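Local coordinates for nucleoplasmin-like protein (Drosophila melanogaster, PDB 1NLQ), which binds core histones as a chaperone and functions in the ATP-facilitated assembly of regularly spaced nucleosomal arrays, at the interface of chains A and B. Sequence-based numbering; all coordinates share one arbitrary frame. Chains: chain A/B, Nucleoplasmin-like protein.

The interface of chains A and B. Residues chain A 6, 8-10, 36, 38, 98, 100; chain B 53, 62-66, 79.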
# COMPACT_ATOMS: atom_id res chain seq x y z
N PHE A 6 -1.70 18.37 -7.60
CA PHE A 6 -2.51 17.17 -7.42
C PHE A 6 -3.06 16.71 -8.76
O PHE A 6 -3.46 17.54 -9.58
CB PHE A 6 -3.67 17.47 -6.47
CG PHE A 6 -4.64 16.34 -6.35
CD1 PHE A 6 -4.30 15.18 -5.67
CD2 PHE A 6 -5.91 16.44 -6.92
CE1 PHE A 6 -5.19 14.13 -5.57
CE2 PHE A 6 -6.81 15.39 -6.82
CZ PHE A 6 -6.46 14.23 -6.14
N GLY A 8 -5.92 14.32 -10.53
CA GLY A 8 -7.14 13.58 -10.27
C GLY A 8 -8.03 13.65 -11.49
O GLY A 8 -8.54 14.72 -11.83
N VAL A 9 -8.20 12.51 -12.16
CA VAL A 9 -9.03 12.44 -13.36
C VAL A 9 -10.02 11.29 -13.25
O VAL A 9 -9.80 10.33 -12.50
CB VAL A 9 -8.17 12.29 -14.63
CG1 VAL A 9 -7.19 13.44 -14.71
CG2 VAL A 9 -7.42 10.96 -14.62
N THR A 10 -11.12 11.39 -13.99
CA THR A 10 -12.16 10.37 -13.96
C THR A 10 -12.38 9.73 -15.33
O THR A 10 -12.31 10.41 -16.36
CB THR A 10 -13.51 10.97 -13.48
OG1 THR A 10 -13.32 11.70 -12.25
CG2 THR A 10 -14.53 9.87 -13.25
N GLN A 36 -3.11 6.11 -6.66
CA GLN A 36 -4.31 5.32 -6.43
C GLN A 36 -5.28 5.35 -7.60
O GLN A 36 -5.42 6.37 -8.28
CB GLN A 36 -4.99 5.85 -5.15
CG GLN A 36 -6.37 5.27 -4.85
CD GLN A 36 -7.00 5.88 -3.59
OE1 GLN A 36 -6.95 5.30 -2.51
NE2 GLN A 36 -7.60 7.06 -3.74
N LEU A 38 -9.16 4.23 -8.04
CA LEU A 38 -10.32 3.87 -7.25
C LEU A 38 -11.61 3.70 -8.04
O LEU A 38 -11.90 4.50 -8.93
CB LEU A 38 -10.49 4.97 -6.20
CG LEU A 38 -11.64 5.01 -5.20
CD1 LEU A 38 -11.56 3.84 -4.22
CD2 LEU A 38 -11.56 6.33 -4.45
N TYR A 98 -11.54 6.57 -10.73
CA TYR A 98 -10.77 7.77 -10.46
C TYR A 98 -9.28 7.46 -10.39
O TYR A 98 -8.87 6.46 -9.81
CB TYR A 98 -11.23 8.39 -9.14
CG TYR A 98 -12.73 8.40 -8.95
CD1 TYR A 98 -13.34 7.58 -8.00
CD2 TYR A 98 -13.55 9.23 -9.73
CE1 TYR A 98 -14.72 7.58 -7.82
CE2 TYR A 98 -14.94 9.23 -9.55
CZ TYR A 98 -15.51 8.41 -8.61
OH TYR A 98 -16.88 8.40 -8.45
N HIS A 100 -5.68 8.97 -9.14
CA HIS A 100 -5.07 9.98 -8.29
C HIS A 100 -3.54 9.90 -8.25
O HIS A 100 -2.97 8.81 -8.28
CB HIS A 100 -5.58 9.85 -6.85
CG HIS A 100 -7.07 9.81 -6.74
ND1 HIS A 100 -7.73 8.75 -6.18
CD2 HIS A 100 -8.02 10.71 -7.09
CE1 HIS A 100 -9.03 8.99 -6.19
NE2 HIS A 100 -9.23 10.17 -6.73
N VAL B 53 -12.72 15.35 -2.35
CA VAL B 53 -11.76 16.40 -2.03
C VAL B 53 -12.05 17.56 -2.98
O VAL B 53 -12.36 17.35 -4.16
CB VAL B 53 -10.29 15.92 -2.18
CG1 VAL B 53 -9.95 15.67 -3.64
CG2 VAL B 53 -9.36 16.97 -1.58
N ILE B 62 -13.16 15.72 -6.72
CA ILE B 62 -13.18 14.31 -7.10
C ILE B 62 -13.17 13.43 -5.85
O ILE B 62 -12.61 13.80 -4.82
CB ILE B 62 -11.94 13.98 -8.00
CG1 ILE B 62 -12.10 12.61 -8.66
CG2 ILE B 62 -10.65 14.07 -7.16
CD1 ILE B 62 -10.99 12.29 -9.67
N PRO B 63 -13.83 12.27 -5.92
CA PRO B 63 -13.83 11.40 -4.74
C PRO B 63 -12.40 10.90 -4.54
O PRO B 63 -11.71 10.60 -5.51
CB PRO B 63 -14.76 10.26 -5.14
CG PRO B 63 -15.70 10.90 -6.13
CD PRO B 63 -14.77 11.78 -6.94
N ILE B 64 -11.95 10.83 -3.30
CA ILE B 64 -10.61 10.33 -3.06
C ILE B 64 -10.67 9.08 -2.20
O ILE B 64 -9.65 8.44 -1.94
CB ILE B 64 -9.71 11.39 -2.40
CG1 ILE B 64 -10.30 11.85 -1.08
CG2 ILE B 64 -9.50 12.55 -3.37
CD1 ILE B 64 -9.34 12.72 -0.29
N ALA B 65 -11.87 8.74 -1.76
CA ALA B 65 -12.07 7.55 -0.96
C ALA B 65 -13.49 7.01 -1.11
O ALA B 65 -14.46 7.77 -1.07
CB ALA B 65 -11.79 7.84 0.52
N VAL B 66 -13.58 5.71 -1.33
CA VAL B 66 -14.86 5.02 -1.43
C VAL B 66 -14.67 3.87 -0.45
O VAL B 66 -13.83 2.99 -0.67
CB VAL B 66 -15.14 4.50 -2.85
CG1 VAL B 66 -16.43 3.69 -2.86
CG2 VAL B 66 -15.27 5.67 -3.81
N VAL B 79 -1.56 11.41 -1.35
CA VAL B 79 -1.59 12.56 -2.25
C VAL B 79 -1.29 13.82 -1.44
O VAL B 79 -1.38 13.79 -0.21
CB VAL B 79 -2.98 12.73 -2.93
CG1 VAL B 79 -3.24 11.57 -3.87
CG2 VAL B 79 -4.07 12.81 -1.87
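Strand 60-68 of chain B runs extended against strands 4-11, 31-39 and 97-104 of chain A, but B:Ile64 breaks the regular beta conformation with a psi of -4°, and the carbonyls of B:Pro63 and B:Ile64 both accept bonds from chain A side chains. The contact joins neighbouring subunits of the nucleoplasmin-core pentamer, and illustrates how a short hydrogen-bonded network can be set inside an apolar subunit seam. At its centre the A:His100 imidazole donates from NE2 to B:Pro63 O, 2.8 Å away; the acceptor lies somewhat off the ring plane, while the donor sits in the carbonyl plane, and the bond is bent at the hydrogen. The other ring nitrogen, ND1, receives a bond from A:Gln36 NE2 at 3.0 Å, nearly straight at the hydrogen though tilted from the imidazole plane, which would favour the proton residing on NE2. A:Gln36, reaching out nearly straight with CG anti to its backbone N (chi1 172°), also directs NE2 to B:Ile64 O at 3.1 Å, approaching from above the carbonyl plane. An alanine in place of A:His100 would remove the donor to B:Pro63 O and the acceptor for A:Gln36 NE2, and would probably leave the A:Gln36 amide less firmly turned and the seam weaker. Apolar groups flank the network. A:Leu38 puts CD2 against the backbone of B:Ala65 and against B:Val66 CG2. B:Ile62, CG1 anti to its backbone N (chi1 -167°), lies alongside A:Tyr98, pointing the opposite way, and brings CD1 to A:Thr10 OG1 at 3.5 Å. A:Phe6 meets B:Val79 CG1 in plane at its CE1 edge, 3.6 Å apart. B:Pro63 meets A:Tyr98 at about a right angle in a CH-pi contact, its CD over one face of the phenol toward the rim, 3.9 Å from the ring centroid.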